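Side-chain contact in sulfhydryl oxidase Erv1p (Arabidopsis thaliana, PDB 2HJ3), which uses FAD to oxidise thiols to disulfides, passing the electrons to oxygen, and is needed for folding small cysteine-containing proteins in the mitochondrial intermembrane space: residues T17-F20 with L21-A25. Sequence-based numbering, arbitrary orientation.
Sequences TWTF and LHTLA. With FAD (flavin-adenine dinucleotide), chain K.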
# COMPACT_ATOMS: atom_id res chain seq x y z
N THR A 17 -4.26 -3.90 -3.87
CA THR A 17 -4.13 -2.54 -3.38
C THR A 17 -5.44 -1.97 -2.83
O THR A 17 -5.46 -1.38 -1.75
CB THR A 17 -3.59 -1.62 -4.49
OG1 THR A 17 -2.34 -2.13 -4.97
CG2 THR A 17 -3.38 -0.21 -3.95
N TRP A 18 -6.55 -2.16 -3.55
CA TRP A 18 -7.83 -1.65 -3.06
C TRP A 18 -8.13 -2.27 -1.68
O TRP A 18 -8.54 -1.56 -0.75
CB TRP A 18 -8.97 -1.95 -4.05
CG TRP A 18 -8.93 -1.09 -5.29
CD1 TRP A 18 -8.93 -1.53 -6.59
CD2 TRP A 18 -8.89 0.35 -5.35
NE1 TRP A 18 -8.88 -0.45 -7.45
CE2 TRP A 18 -8.86 0.71 -6.72
CE3 TRP A 18 -8.88 1.36 -4.38
CZ2 TRP A 18 -8.81 2.05 -7.14
CZ3 TRP A 18 -8.83 2.70 -4.80
CH2 TRP A 18 -8.79 3.03 -6.17
N THR A 19 -7.90 -3.57 -1.55
CA THR A 19 -8.13 -4.26 -0.27
C THR A 19 -7.32 -3.58 0.84
O THR A 19 -7.83 -3.31 1.93
CB THR A 19 -7.71 -5.74 -0.34
OG1 THR A 19 -8.56 -6.43 -1.27
CG2 THR A 19 -7.81 -6.40 1.02
N PHE A 20 -6.06 -3.30 0.54
CA PHE A 20 -5.17 -2.65 1.48
C PHE A 20 -5.68 -1.23 1.78
O PHE A 20 -5.84 -0.84 2.94
CB PHE A 20 -3.76 -2.61 0.89
CG PHE A 20 -2.84 -1.67 1.59
CD1 PHE A 20 -2.62 -1.78 2.96
CD2 PHE A 20 -2.21 -0.65 0.89
CE1 PHE A 20 -1.80 -0.87 3.62
CE2 PHE A 20 -1.38 0.26 1.54
CZ PHE A 20 -1.18 0.15 2.91
N LEU A 21 -5.95 -0.45 0.73
CA LEU A 21 -6.43 0.91 0.92
C LEU A 21 -7.78 0.99 1.66
O LEU A 21 -7.90 1.69 2.66
CB LEU A 21 -6.51 1.63 -0.42
CG LEU A 21 -5.11 1.91 -1.01
CD1 LEU A 21 -5.21 2.53 -2.42
CD2 LEU A 21 -4.35 2.83 -0.07
N HIS A 22 -8.79 0.28 1.17
CA HIS A 22 -10.09 0.33 1.85
C HIS A 22 -10.02 -0.25 3.26
O HIS A 22 -10.69 0.24 4.17
CB HIS A 22 -11.16 -0.39 1.04
CG HIS A 22 -11.48 0.29 -0.26
ND1 HIS A 22 -11.94 1.59 -0.33
CD2 HIS A 22 -11.36 -0.13 -1.54
CE1 HIS A 22 -12.09 1.94 -1.59
NE2 HIS A 22 -11.74 0.91 -2.35
N THR A 23 -9.21 -1.28 3.47
CA THR A 23 -9.11 -1.83 4.82
C THR A 23 -8.46 -0.79 5.69
O THR A 23 -8.81 -0.62 6.85
CB THR A 23 -8.25 -3.11 4.87
OG1 THR A 23 -8.86 -4.13 4.06
CG2 THR A 23 -8.15 -3.61 6.30
N LEU A 24 -7.50 -0.07 5.12
CA LEU A 24 -6.81 0.98 5.85
C LEU A 24 -7.77 2.10 6.24
O LEU A 24 -7.72 2.60 7.37
CB LEU A 24 -5.68 1.53 4.99
CG LEU A 24 -4.91 2.70 5.59
CD1 LEU A 24 -4.41 2.32 6.98
CD2 LEU A 24 -3.75 3.07 4.67
N ALA A 25 -8.64 2.49 5.32
CA ALA A 25 -9.60 3.56 5.61
C ALA A 25 -10.66 3.08 6.60
O ALA A 25 -11.30 3.90 7.26
CB ALA A 25 -10.25 4.04 4.33
PA FAD K . -11.71 -3.64 -8.02
O1A FAD K . -12.05 -2.35 -8.69
O2A FAD K . -10.34 -4.24 -7.96
O5B FAD K . -12.29 -4.18 -6.68
C5B FAD K . -12.07 -4.46 -5.31
C4B FAD K . -13.40 -5.08 -4.94
O4B FAD K . -13.63 -4.11 -3.89
C3B FAD K . -14.77 -5.29 -5.65
O3B FAD K . -14.92 -6.58 -6.24
C2B FAD K . -15.74 -4.88 -4.63
O2B FAD K . -16.03 -5.83 -3.65
C1B FAD K . -14.99 -3.69 -4.01
N9A FAD K . -15.19 -2.34 -4.44
C8A FAD K . -15.54 -1.75 -5.68
N7A FAD K . -15.71 -0.47 -5.77
C5A FAD K . -15.46 -0.04 -4.47
C6A FAD K . -15.51 1.20 -3.80
N6A FAD K . -15.91 2.28 -4.49
N1A FAD K . -15.23 1.22 -2.43
C2A FAD K . -14.96 0.13 -1.67
N3A FAD K . -14.87 -1.09 -2.37
C4A FAD K . -15.16 -1.12 -3.76
N1 FAD K . -6.84 -0.23 -14.00
C2 FAD K . -6.85 0.20 -15.31
O2 FAD K . -7.05 -0.56 -16.28
N3 FAD K . -6.63 1.57 -15.39
C4 FAD K . -6.44 2.43 -14.29
O4 FAD K . -6.15 3.62 -14.66
C4X FAD K . -6.46 1.94 -12.99
N5 FAD K . -6.15 2.69 -11.81
C5X FAD K . -6.00 2.20 -10.49
C6 FAD K . -5.59 3.04 -9.43
C7 FAD K . -5.41 2.48 -8.13
C7M FAD K . -4.90 3.43 -7.04
C8 FAD K . -5.66 1.09 -7.88
C8M FAD K . -5.60 0.32 -6.57
C9 FAD K . -6.04 0.28 -8.96
C9A FAD K . -6.19 0.73 -10.29
N10 FAD K . -6.60 0.08 -11.56
C10 FAD K . -6.65 0.53 -12.86
C1' FAD K . -7.13 -1.23 -11.44
C2' FAD K . -8.60 -1.43 -11.23
O2' FAD K . -9.15 -0.28 -10.51
C3' FAD K . -9.02 -2.80 -10.81
O3' FAD K . -8.52 -3.04 -9.50
C4' FAD K . -9.10 -4.06 -11.67
O4' FAD K . -9.64 -3.71 -12.97
C5' FAD K . -9.96 -5.15 -11.19
O5' FAD K . -11.35 -4.86 -11.03
P FAD K . -12.26 -5.73 -10.11
O1P FAD K . -13.41 -5.58 -10.99
O2P FAD K . -11.74 -7.05 -9.69
O3P FAD K . -12.51 -4.73 -8.86
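Trp-18 and His-22, one helical turn apart, lie side by side and point the same way, their planes inclined by only 21° but slid so far that the rings barely overlap. The closest approach of the two side chains sets Trp-18 CE3 3.5 Å from His-22 NE2. Both rings swing to the same side because each CG stands anti to its own carbonyl carbon (chi1 -73° and -67°). FAD bends round the pair: the flavin methyl C8M sits over the centre of one indole face, whereas adenine atom C2A lies 3.3 Å above the imidazole plane, over its centre. Trp-18 NE1 also donates a nearly straight bond of 3.1 Å to O2' of the ribityl chain. This is helix 10-27 of the FAD-binding helical bundle of the ERV/ALR family, and His-85 from helix 74-91 stacks on Trp-18 while its ND1 is hydrogen-bonded to His-22 NE2. A leucine in place of Trp-18 would probably leave O2' without this donor and the flavin methyl without its flat support. Beside the indole, Thr-17 CG2 touches both C8M and, at 3.6 Å, Leu-21 CD1. Further along, Thr-19 O accepts two bonds from opposite faces of its carbonyl plane, from Thr-23 N at 2.9 Å and from Thr-23 OG1. Phe-20 rests CZ 4.3 Å from Leu-24 CD2 and also packs on Thr-17 of the second subunit.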